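Local coordinates for bifunctional GH43-CE protein (PDB 6MLY) that probably trims substituted xylans, joining a family 43 glycoside hydrolase module of likely beta-xylosidase type to a carbohydrate esterase module, at residues 142-150 and 201-211; 260-268 and 276-284. All blocks are in the same frame, centred on the assembly; numbering follows the deposited sequence.

Contact 1. Residues 142-150 and 201-211; sequences HDHSFFFDE and GSQLFKVNGKY
Phe147 lays its ring across Leu204 and Lys206 at about a right angle to both side chains: CG lies 4.1 Å from Leu204 CD2, while CZ reaches to 3.6 Å from Lys206 CB. The ring gets there because CG stands opposite the backbone N (chi1 -172°), carrying the ring across to strand 203-207. Strands 145-148 and 203-207 run nearly parallel, their axes 22° apart, but each is an edge strand of its own antiparallel sheet. Such a seam between successive blades is characteristic of the five-bladed beta-propeller of family 43. Side chains therefore replace a backbone ladder. Ser145 OG accepts the N-H of Leu204 (2.9 Å, 161°), and Arg101 from a third sheet bonds to the carbonyls of both Phe146 and Leu204. At one end of the seam, Asp143, the predicted pKa modulator, brings OD2 to 3.5 Å from CA of Gly201, the residue that follows the predicted proton donor Glu200, itself not modelled. At the other end, Tyr211 OH donates to the syn side of Asp149 OD1 at 2.6 Å and accepts from Lys206 NZ at 3.1 Å, the lysine chain running over one face of the tyrosine ring. Lys206 NZ also forms a salt bridge with Glu150 OE2 at 3.4 Å. The lysine's donation to the phenol oxygen would probably strengthen the hydroxyl as a donor to Asp149.

Contact 2. Residues 260-268 and 276-284; sequences GRWFAYLFE and IPYLVPVEW
Tyr278 O takes the N-H of Leu266 at 2.8 Å in a nearly straight bond (164°), and Tyr265 CA adds a C-H...O contact at 3.5 Å to the same oxygen. This is the grip of an antiparallel beta hairpin, strands 262-269 and 275-282, which with strand 250-256 forms one sheet of the family 43 beta-propeller. The ladder continues at Ala264, whose N meets Val280 O at 2.8 Å and whose O receives Val280 N at 3.1 Å. Pro277 and Pro281 show how a strand accommodates residues without an N-H: both occupy non-hydrogen-bonded pairs, opposite Phe267 and Phe263, so the ladder between the two strands loses no bond to them.

The two faces of the hairpin differ. On one, Leu279 CD2 rests 3.8 Å from Tyr265 CB, while the tyrosine ring swings away from its strand partner because CG sits between the backbone N and the carbonyl carbon (chi1 63°). That turn carries its hydroxyl to Gln203 and to the backbone N of Met35. The other face gathers Ala264, Leu266, Val280 and Val282 into an aliphatic patch, in which Leu266 CD1 lies 4.1 Å from Val280 CG2. Beyond it, Tyr278 OH makes a weak hydrogen bond to Glu268 OE1, the carboxylate turned steeply against the ring.

Two tryptophans, Trp262 and Trp284, close the far end of this face as a T-shaped pair, their five-membered rings standing at 87°. Tyr212 meets Trp284 edge-to-face in turn. The indole edge of Trp284 points onto one face of Trp262, its NE1 off-centre above the five-membered ring and 3.2 Å from Trp262 CD1.

Overall arrangement
The two contacts, with centres about 17 Å apart in the same propeller, illustrate two ways of joining beta strands. Contact 2 works inside one sheet: it is largely buried, its strands are joined by a backbone ladder, and apolar side chains dominate both faces. Contact 1 works between sheets and is only partly buried, relying on side chains and on a charged cluster at one end. They meet where strand 203-207 of contact 1 lies against the hairpin of contact 2. Besides the Tyr265-Gln203 link, Phe205 packs against Tyr265 and Val207 against Trp262, so the second contact covers a side of the first.

Contact 1. Residues 142-150 and 201-211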
loop_
_atom_site.group_PDB
_atom_site.type_symbol
_atom_site.label_atom_id
_atom_site.label_comp_id
_atom_site.label_asym_id
_atom_site.label_seq_id
_atom_site.Cartn_x
_atom_site.Cartn_y
_atom_site.Cartn_z
ATOM N N HIS A 142 -31.403 -11.191 7.923
ATOM C CA HIS A 142 -29.986 -11.404 7.636
ATOM C C HIS A 142 -29.838 -12.193 6.329
ATOM O O HIS A 142 -30.232 -13.355 6.253
ATOM C CB HIS A 142 -29.315 -12.083 8.846
ATOM C CG HIS A 142 -27.828 -12.179 8.779
ATOM N ND1 HIS A 142 -27.000 -11.112 9.079
ATOM C CD2 HIS A 142 -27.013 -13.219 8.489
ATOM C CE1 HIS A 142 -25.740 -11.485 8.958
ATOM N NE2 HIS A 142 -25.720 -12.775 8.597
ATOM N N ASP A 143 -29.261 -11.539 5.312
ATOM C CA ASP A 143 -28.948 -12.140 4.012
ATOM C C ASP A 143 -30.217 -12.755 3.423
ATOM O O ASP A 143 -30.212 -13.907 2.982
ATOM C CB ASP A 143 -27.870 -13.219 4.127
ATOM C CG ASP A 143 -26.647 -12.789 4.909
ATOM O OD1 ASP A 143 -26.759 -11.819 5.685
ATOM O OD2 ASP A 143 -25.599 -13.433 4.738
ATOM N N HIS A 144 -31.301 -11.973 3.446
ATOM C CA HIS A 144 -32.597 -12.406 2.966
ATOM C C HIS A 144 -32.569 -12.496 1.438
ATOM O O HIS A 144 -31.912 -11.702 0.774
ATOM C CB HIS A 144 -33.699 -11.460 3.465
ATOM C CG HIS A 144 -33.613 -10.069 2.925
ATOM N ND1 HIS A 144 -33.261 -8.989 3.714
ATOM C CD2 HIS A 144 -33.832 -9.574 1.687
ATOM C CE1 HIS A 144 -33.268 -7.892 2.982
ATOM N NE2 HIS A 144 -33.612 -8.223 1.735
ATOM N N SER A 145 -33.305 -13.470 0.899
ATOM C CA SER A 145 -33.473 -13.652 -0.536
ATOM C C SER A 145 -34.963 -13.812 -0.849
ATOM O O SER A 145 -35.462 -14.921 -0.874
ATOM C CB SER A 145 -32.666 -14.833 -1.020
ATOM O OG SER A 145 -33.030 -15.199 -2.343
ATOM N N PHE A 146 -35.650 -12.681 -1.060
ATOM C CA PHE A 146 -37.073 -12.655 -1.420
ATOM C C PHE A 146 -37.237 -13.193 -2.847
ATOM O O PHE A 146 -36.285 -13.151 -3.642
ATOM C CB PHE A 146 -37.658 -11.248 -1.253
ATOM C CG PHE A 146 -37.280 -10.260 -2.326
ATOM C CD1 PHE A 146 -38.050 -10.124 -3.470
ATOM C CD2 PHE A 146 -36.159 -9.452 -2.192
ATOM C CE1 PHE A 146 -37.704 -9.213 -4.458
ATOM C CE2 PHE A 146 -35.817 -8.541 -3.181
ATOM C CZ PHE A 146 -36.591 -8.420 -4.311
ATOM N N PHE A 147 -38.449 -13.689 -3.147
ATOM C CA PHE A 147 -38.736 -14.462 -4.355
ATOM C C PHE A 147 -40.232 -14.408 -4.681
ATOM O O PHE A 147 -41.068 -14.618 -3.799
ATOM C CB PHE A 147 -38.304 -15.915 -4.151
ATOM C CG PHE A 147 -38.369 -16.775 -5.388
ATOM C CD1 PHE A 147 -39.532 -17.455 -5.719
ATOM C CD2 PHE A 147 -37.268 -16.908 -6.219
ATOM C CE1 PHE A 147 -39.593 -18.248 -6.856
ATOM C CE2 PHE A 147 -37.326 -17.707 -7.351
ATOM C CZ PHE A 147 -38.490 -18.371 -7.670
ATOM N N PHE A 148 -40.548 -14.157 -5.959
ATOM C CA PHE A 148 -41.916 -14.220 -6.500
ATOM C C PHE A 148 -42.193 -15.627 -7.038
ATOM O O PHE A 148 -41.569 -16.054 -8.007
ATOM C CB PHE A 148 -42.104 -13.213 -7.636
ATOM C CG PHE A 148 -41.773 -11.792 -7.273
ATOM C CD1 PHE A 148 -42.736 -10.959 -6.729
ATOM C CD2 PHE A 148 -40.496 -11.289 -7.470
ATOM C CE1 PHE A 148 -42.431 -9.651 -6.390
ATOM C CE2 PHE A 148 -40.190 -9.981 -7.129
ATOM C CZ PHE A 148 -41.160 -9.164 -6.593
ATOM N N ASP A 149 -43.142 -16.327 -6.408
ATOM C CA ASP A 149 -43.525 -17.689 -6.800
ATOM C C ASP A 149 -44.733 -17.628 -7.742
ATOM O O ASP A 149 -45.484 -16.650 -7.761
ATOM C CB ASP A 149 -43.817 -18.564 -5.578
ATOM C CG ASP A 149 -43.608 -20.048 -5.826
ATOM O OD1 ASP A 149 -42.724 -20.394 -6.637
ATOM O OD2 ASP A 149 -44.341 -20.848 -5.212
ATOM N N GLU A 150 -44.908 -18.707 -8.508
ATOM C CA GLU A 150 -45.989 -18.817 -9.486
ATOM C C GLU A 150 -47.290 -19.265 -8.797
ATOM O O GLU A 150 -48.323 -19.349 -9.455
ATOM C CB GLU A 150 -45.619 -19.746 -10.651
ATOM C CG GLU A 150 -44.379 -20.593 -10.426
ATOM C CD GLU A 150 -43.993 -21.471 -11.602
ATOM O OE1 GLU A 150 -44.829 -22.286 -12.022
ATOM O OE2 GLU A 150 -42.857 -21.329 -12.095
ATOM N N GLY A 201 -25.600 -16.704 3.338
ATOM C CA GLY A 201 -25.763 -15.803 2.154
ATOM C C GLY A 201 -26.859 -16.290 1.218
ATOM O O GLY A 201 -26.638 -16.437 0.012
ATOM N N SER A 202 -28.047 -16.528 1.788
ATOM C CA SER A 202 -29.150 -17.215 1.108
ATOM C C SER A 202 -29.489 -16.501 -0.206
ATOM O O SER A 202 -29.655 -15.285 -0.221
ATOM C CB SER A 202 -30.359 -17.315 2.004
ATOM O OG SER A 202 -30.155 -18.283 3.023
ATOM N N GLN A 203 -29.562 -17.269 -1.301
ATOM C CA GLN A 203 -29.968 -16.767 -2.618
ATOM C C GLN A 203 -30.753 -17.867 -3.344
ATOM O O GLN A 203 -30.190 -18.902 -3.707
ATOM C CB GLN A 203 -28.749 -16.328 -3.436
ATOM C CG GLN A 203 -28.057 -15.089 -2.889
ATOM C CD GLN A 203 -27.214 -14.396 -3.931
ATOM O OE1 GLN A 203 -27.688 -14.047 -5.008
ATOM N NE2 GLN A 203 -25.950 -14.181 -3.610
ATOM N N LEU A 204 -32.053 -17.634 -3.547
ATOM C CA LEU A 204 -32.961 -18.657 -4.071
ATOM C C LEU A 204 -33.170 -18.452 -5.574
ATOM O O LEU A 204 -33.384 -17.327 -6.036
ATOM C CB LEU A 204 -34.295 -18.595 -3.321
ATOM C CG LEU A 204 -35.302 -19.684 -3.693
ATOM C CD1 LEU A 204 -34.718 -21.071 -3.470
ATOM C CD2 LEU A 204 -36.593 -19.519 -2.908
ATOM N N PHE A 205 -33.100 -19.565 -6.315
ATOM C CA PHE A 205 -33.394 -19.621 -7.741
ATOM C C PHE A 205 -34.224 -20.877 -8.033
ATOM O O PHE A 205 -33.850 -21.990 -7.636
ATOM C CB PHE A 205 -32.097 -19.611 -8.552
ATOM C CG PHE A 205 -31.291 -18.349 -8.390
ATOM C CD1 PHE A 205 -31.400 -17.317 -9.309
ATOM C CD2 PHE A 205 -30.459 -18.179 -7.297
ATOM C CE1 PHE A 205 -30.678 -16.146 -9.147
ATOM C CE2 PHE A 205 -29.742 -17.006 -7.136
ATOM C CZ PHE A 205 -29.849 -15.994 -8.062
ATOM N N LYS A 206 -35.359 -20.683 -8.712
ATOM C CA LYS A 206 -36.127 -21.777 -9.268
ATOM C C LYS A 206 -35.710 -21.962 -10.732
ATOM O O LYS A 206 -35.828 -21.040 -11.533
ATOM C CB LYS A 206 -37.625 -21.492 -9.134
ATOM C CG LYS A 206 -38.537 -22.686 -9.375
ATOM C CD LYS A 206 -40.001 -22.323 -9.328
ATOM C CE LYS A 206 -40.905 -23.503 -9.599
ATOM N NZ LYS A 206 -42.319 -23.173 -9.304
ATOM N N VAL A 207 -35.194 -23.153 -11.053
ATOM C CA VAL A 207 -34.794 -23.509 -12.404
ATOM C C VAL A 207 -35.422 -24.856 -12.749
ATOM O O VAL A 207 -35.238 -25.834 -12.024
ATOM C CB VAL A 207 -33.264 -23.581 -12.560
ATOM C CG1 VAL A 207 -32.869 -24.107 -13.933
ATOM C CG2 VAL A 207 -32.607 -22.242 -12.282
ATOM N N ASN A 208 -36.148 -24.884 -13.870
ATOM C CA ASN A 208 -36.606 -26.118 -14.470
ATOM C C ASN A 208 -37.529 -26.848 -13.484
ATOM O O ASN A 208 -37.457 -28.069 -13.343
ATOM C CB ASN A 208 -35.401 -26.971 -14.883
ATOM C CG ASN A 208 -35.678 -27.854 -16.079
ATOM O OD1 ASN A 208 -36.371 -27.444 -17.008
ATOM N ND2 ASN A 208 -35.134 -29.061 -16.069
ATOM N N GLY A 209 -38.381 -26.078 -12.795
ATOM C CA GLY A 209 -39.326 -26.606 -11.812
ATOM C C GLY A 209 -38.647 -27.368 -10.683
ATOM O O GLY A 209 -39.141 -28.403 -10.251
ATOM N N LYS A 210 -37.503 -26.851 -10.223
ATOM C CA LYS A 210 -36.836 -27.295 -8.999
ATOM C C LYS A 210 -36.249 -26.061 -8.303
ATOM O O LYS A 210 -35.758 -25.156 -8.971
ATOM C CB LYS A 210 -35.747 -28.331 -9.307
ATOM C CG LYS A 210 -36.246 -29.743 -9.589
ATOM C CD LYS A 210 -35.441 -30.817 -8.885
ATOM C CE LYS A 210 -36.021 -32.209 -9.034
ATOM N NZ LYS A 210 -35.390 -32.946 -10.155
ATOM N N TYR A 211 -36.333 -26.032 -6.969
ATOM C CA TYR A 211 -35.873 -24.905 -6.160
ATOM C C TYR A 211 -34.441 -25.172 -5.688
ATOM O O TYR A 211 -34.192 -26.169 -5.010
ATOM C CB TYR A 211 -36.796 -24.686 -4.960
ATOM C CG TYR A 211 -38.184 -24.206 -5.305
ATOM C CD1 TYR A 211 -39.142 -25.074 -5.806
ATOM C CD2 TYR A 211 -38.545 -22.879 -5.127
ATOM C CE1 TYR A 211 -40.416 -24.635 -6.128
ATOM C CE2 TYR A 211 -39.817 -22.425 -5.439
ATOM C CZ TYR A 211 -40.755 -23.307 -5.942
ATOM O OH TYR A 211 -42.006 -22.862 -6.253
#

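Contact 2. Residues 260-268 and 276-284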
loop_
_atom_site.group_PDB
_atom_site.type_symbol
_atom_site.label_atom_id
_atom_site.label_comp_id
_atom_site.label_asym_id
_atom_site.label_seq_id
_atom_site.Cartn_x
_atom_site.Cartn_y
_atom_site.Cartn_z
ATOM N N GLY A 260 -28.008 -20.349 -23.292
ATOM C CA GLY A 260 -28.337 -21.412 -22.339
ATOM C C GLY A 260 -27.137 -21.938 -21.562
ATOM O O GLY A 260 -27.252 -22.961 -20.888
ATOM N N ARG A 261 -25.991 -21.250 -21.645
ATOM C CA ARG A 261 -24.819 -21.575 -20.820
ATOM C C ARG A 261 -25.060 -21.069 -19.393
ATOM O O ARG A 261 -25.628 -19.993 -19.206
ATOM C CB ARG A 261 -23.544 -20.946 -21.393
ATOM C CG ARG A 261 -23.048 -21.585 -22.681
ATOM C CD ARG A 261 -21.980 -20.734 -23.338
ATOM N NE ARG A 261 -22.517 -19.450 -23.770
ATOM C CZ ARG A 261 -21.785 -18.376 -24.037
ATOM N NH1 ARG A 261 -20.475 -18.397 -23.843
ATOM N NH2 ARG A 261 -22.372 -17.282 -24.492
ATOM N N TRP A 262 -24.606 -21.845 -18.402
ATOM C CA TRP A 262 -24.783 -21.498 -16.993
ATOM C C TRP A 262 -23.444 -21.113 -16.340
ATOM O O TRP A 262 -22.359 -21.598 -16.712
ATOM C CB TRP A 262 -25.487 -22.636 -16.248
ATOM C CG TRP A 262 -26.934 -22.767 -16.606
ATOM C CD1 TRP A 262 -27.465 -23.494 -17.633
ATOM C CD2 TRP A 262 -28.046 -22.145 -15.939
ATOM N NE1 TRP A 262 -28.828 -23.374 -17.644
ATOM C CE2 TRP A 262 -29.215 -22.553 -16.619
ATOM C CE3 TRP A 262 -28.172 -21.290 -14.837
ATOM C CZ2 TRP A 262 -30.486 -22.128 -16.236
ATOM C CZ3 TRP A 262 -29.431 -20.878 -14.455
ATOM C CH2 TRP A 262 -30.570 -21.292 -15.148
ATOM N N PHE A 263 -23.554 -20.211 -15.358
ATOM C CA PHE A 263 -22.448 -19.691 -14.581
ATOM C C PHE A 263 -22.899 -19.520 -13.127
ATOM O O PHE A 263 -24.080 -19.311 -12.861
ATOM C CB PHE A 263 -21.977 -18.355 -15.163
ATOM C CG PHE A 263 -21.306 -18.459 -16.509
ATOM C CD1 PHE A 263 -22.045 -18.387 -17.679
ATOM C CD2 PHE A 263 -19.933 -18.633 -16.604
ATOM C CE1 PHE A 263 -21.424 -18.487 -18.916
ATOM C CE2 PHE A 263 -19.314 -18.731 -17.841
ATOM C CZ PHE A 263 -20.060 -18.660 -18.995
ATOM N N ALA A 264 -21.943 -19.619 -12.200
ATOM C CA ALA A 264 -22.143 -19.276 -10.795
ATOM C C ALA A 264 -21.348 -18.007 -10.482
ATOM O O ALA A 264 -20.126 -18.024 -10.578
ATOM C CB ALA A 264 -21.701 -20.415 -9.913
ATOM N N TYR A 265 -22.043 -16.919 -10.130
ATOM C CA TYR A 265 -21.371 -15.690 -9.702
ATOM C C TYR A 265 -21.063 -15.810 -8.204
ATOM O O TYR A 265 -21.967 -16.067 -7.408
ATOM C CB TYR A 265 -22.183 -14.442 -10.063
ATOM C CG TYR A 265 -23.529 -14.307 -9.402
ATOM C CD1 TYR A 265 -23.668 -13.680 -8.175
ATOM C CD2 TYR A 265 -24.676 -14.779 -10.022
ATOM C CE1 TYR A 265 -24.907 -13.542 -7.572
ATOM C CE2 TYR A 265 -25.925 -14.654 -9.432
ATOM C CZ TYR A 265 -26.041 -14.029 -8.203
ATOM O OH TYR A 265 -27.271 -13.897 -7.626
ATOM N N LEU A 266 -19.770 -15.666 -7.864
ATOM C CA LEU A 266 -19.215 -15.842 -6.512
ATOM C C LEU A 266 -18.094 -14.818 -6.288
ATOM O O LEU A 266 -17.720 -14.096 -7.213
ATOM C CB LEU A 266 -18.654 -17.262 -6.375
ATOM C CG LEU A 266 -19.583 -18.411 -6.759
ATOM C CD1 LEU A 266 -18.784 -19.684 -7.007
ATOM C CD2 LEU A 266 -20.639 -18.640 -5.686
ATOM N N PHE A 267 -17.528 -14.793 -5.074
ATOM C CA PHE A 267 -16.390 -13.910 -4.773
ATOM C C PHE A 267 -15.400 -14.579 -3.809
ATOM O O PHE A 267 -15.783 -15.412 -2.976
ATOM C CB PHE A 267 -16.874 -12.565 -4.221
ATOM C CG PHE A 267 -17.455 -12.595 -2.827
ATOM C CD1 PHE A 267 -16.632 -12.596 -1.709
ATOM C CD2 PHE A 267 -18.826 -12.585 -2.631
ATOM C CE1 PHE A 267 -17.169 -12.612 -0.430
ATOM C CE2 PHE A 267 -19.361 -12.600 -1.351
ATOM C CZ PHE A 267 -18.535 -12.614 -0.253
ATOM N N GLU A 268 -14.128 -14.170 -3.936
ATOM C CA GLU A 268 -12.999 -14.580 -3.082
ATOM C C GLU A 268 -12.631 -13.412 -2.162
ATOM O O GLU A 268 -12.931 -12.264 -2.475
ATOM C CB GLU A 268 -11.797 -14.955 -3.954
ATOM C CG GLU A 268 -10.747 -15.804 -3.253
ATOM C CD GLU A 268 -9.387 -15.839 -3.938
ATOM O OE1 GLU A 268 -9.139 -14.971 -4.804
ATOM O OE2 GLU A 268 -8.569 -16.729 -3.599
ATOM N N ILE A 276 -13.548 -10.001 -4.424
ATOM C CA ILE A 276 -13.529 -9.766 -5.876
ATOM C C ILE A 276 -14.400 -10.806 -6.582
ATOM O O ILE A 276 -14.255 -12.002 -6.345
ATOM C CB ILE A 276 -12.075 -9.742 -6.413
ATOM C CG1 ILE A 276 -11.299 -11.025 -6.107
ATOM C CG2 ILE A 276 -11.313 -8.530 -5.895
ATOM C CD1 ILE A 276 -10.084 -11.212 -6.979
ATOM N N PRO A 277 -15.362 -10.379 -7.435
ATOM C CA PRO A 277 -16.185 -11.296 -8.230
ATOM C C PRO A 277 -15.465 -12.380 -9.049
ATOM O O PRO A 277 -14.417 -12.117 -9.661
ATOM C CB PRO A 277 -16.889 -10.338 -9.198
ATOM C CG PRO A 277 -17.079 -9.088 -8.381
ATOM C CD PRO A 277 -15.790 -8.980 -7.597
ATOM N N TYR A 278 -16.070 -13.579 -9.049
ATOM C CA TYR A 278 -15.633 -14.769 -9.784
ATOM C C TYR A 278 -16.835 -15.369 -10.529
ATOM O O TYR A 278 -17.931 -15.467 -9.971
ATOM C CB TYR A 278 -15.064 -15.826 -8.831
ATOM C CG TYR A 278 -13.596 -15.701 -8.505
ATOM C CD1 TYR A 278 -13.087 -14.558 -7.910
ATOM C CD2 TYR A 278 -12.713 -16.742 -8.757
ATOM C CE1 TYR A 278 -11.742 -14.443 -7.597
ATOM C CE2 TYR A 278 -11.365 -16.643 -8.451
ATOM C CZ TYR A 278 -10.875 -15.487 -7.869
ATOM O OH TYR A 278 -9.552 -15.374 -7.559
ATOM N N LEU A 279 -16.615 -15.772 -11.786
ATOM C CA LEU A 279 -17.592 -16.507 -12.579
ATOM C C LEU A 279 -17.046 -17.910 -12.874
ATOM O O LEU A 279 -15.931 -18.049 -13.374
ATOM C CB LEU A 279 -17.870 -15.733 -13.872
ATOM C CG LEU A 279 -18.759 -14.498 -13.727
ATOM C CD1 LEU A 279 -18.901 -13.766 -15.052
ATOM C CD2 LEU A 279 -20.131 -14.877 -13.188
ATOM N N VAL A 280 -17.856 -18.931 -12.560
ATOM C CA VAL A 280 -17.523 -20.349 -12.759
ATOM C C VAL A 280 -18.527 -20.949 -13.737
ATOM O O VAL A 280 -19.728 -20.775 -13.545
ATOM C CB VAL A 280 -17.541 -21.125 -11.427
ATOM C CG1 VAL A 280 -17.171 -22.588 -11.623
ATOM C CG2 VAL A 280 -16.641 -20.483 -10.379
ATOM N N PRO A 281 -18.095 -21.681 -14.795
ATOM C CA PRO A 281 -19.030 -22.400 -15.667
ATOM C C PRO A 281 -19.784 -23.497 -14.900
ATOM O O PRO A 281 -19.216 -24.122 -14.001
ATOM C CB PRO A 281 -18.155 -23.028 -16.767
ATOM C CG PRO A 281 -16.834 -22.279 -16.678
ATOM C CD PRO A 281 -16.701 -21.841 -15.233
ATOM N N VAL A 282 -21.050 -23.719 -15.269
ATOM C CA VAL A 282 -21.906 -24.690 -14.589
ATOM C C VAL A 282 -22.448 -25.693 -15.614
ATOM O O VAL A 282 -22.840 -25.312 -16.716
ATOM C CB VAL A 282 -23.041 -23.982 -13.824
ATOM C CG1 VAL A 282 -23.975 -24.975 -13.150
ATOM C CG2 VAL A 282 -22.490 -22.985 -12.813
ATOM N N GLU A 283 -22.439 -26.975 -15.224
ATOM C CA GLU A 283 -23.029 -28.090 -15.983
ATOM C C GLU A 283 -24.106 -28.743 -15.100
ATOM O O GLU A 283 -24.124 -28.507 -13.892
ATOM C CB GLU A 283 -21.946 -29.097 -16.386
ATOM C CG GLU A 283 -20.744 -28.477 -17.088
ATOM C CD GLU A 283 -21.021 -27.829 -18.437
ATOM O OE1 GLU A 283 -22.018 -28.220 -19.095
ATOM O OE2 GLU A 283 -20.235 -26.931 -18.830
ATOM N N TRP A 284 -24.986 -29.560 -15.692
ATOM C CA TRP A 284 -26.123 -30.137 -14.950
ATOM C C TRP A 284 -26.027 -31.668 -14.872
ATOM O O TRP A 284 -25.495 -32.357 -15.977
ATOM C CB TRP A 284 -27.451 -29.668 -15.558
ATOM C CG TRP A 284 -27.724 -28.213 -15.324
ATOM C CD1 TRP A 284 -27.515 -27.186 -16.199
ATOM C CD2 TRP A 284 -28.231 -27.611 -14.117
ATOM N NE1 TRP A 284 -27.864 -25.993 -15.625
ATOM C CE2 TRP A 284 -28.305 -26.219 -14.348
ATOM C CE3 TRP A 284 -28.629 -28.106 -12.868
ATOM C CZ2 TRP A 284 -28.764 -25.325 -13.380
ATOM C CZ3 TRP A 284 -29.081 -27.220 -11.912
ATOM C CH2 TRP A 284 -29.147 -25.849 -12.167
HETATM O O HOH W 1 -21.749 -23.874 -18.912
#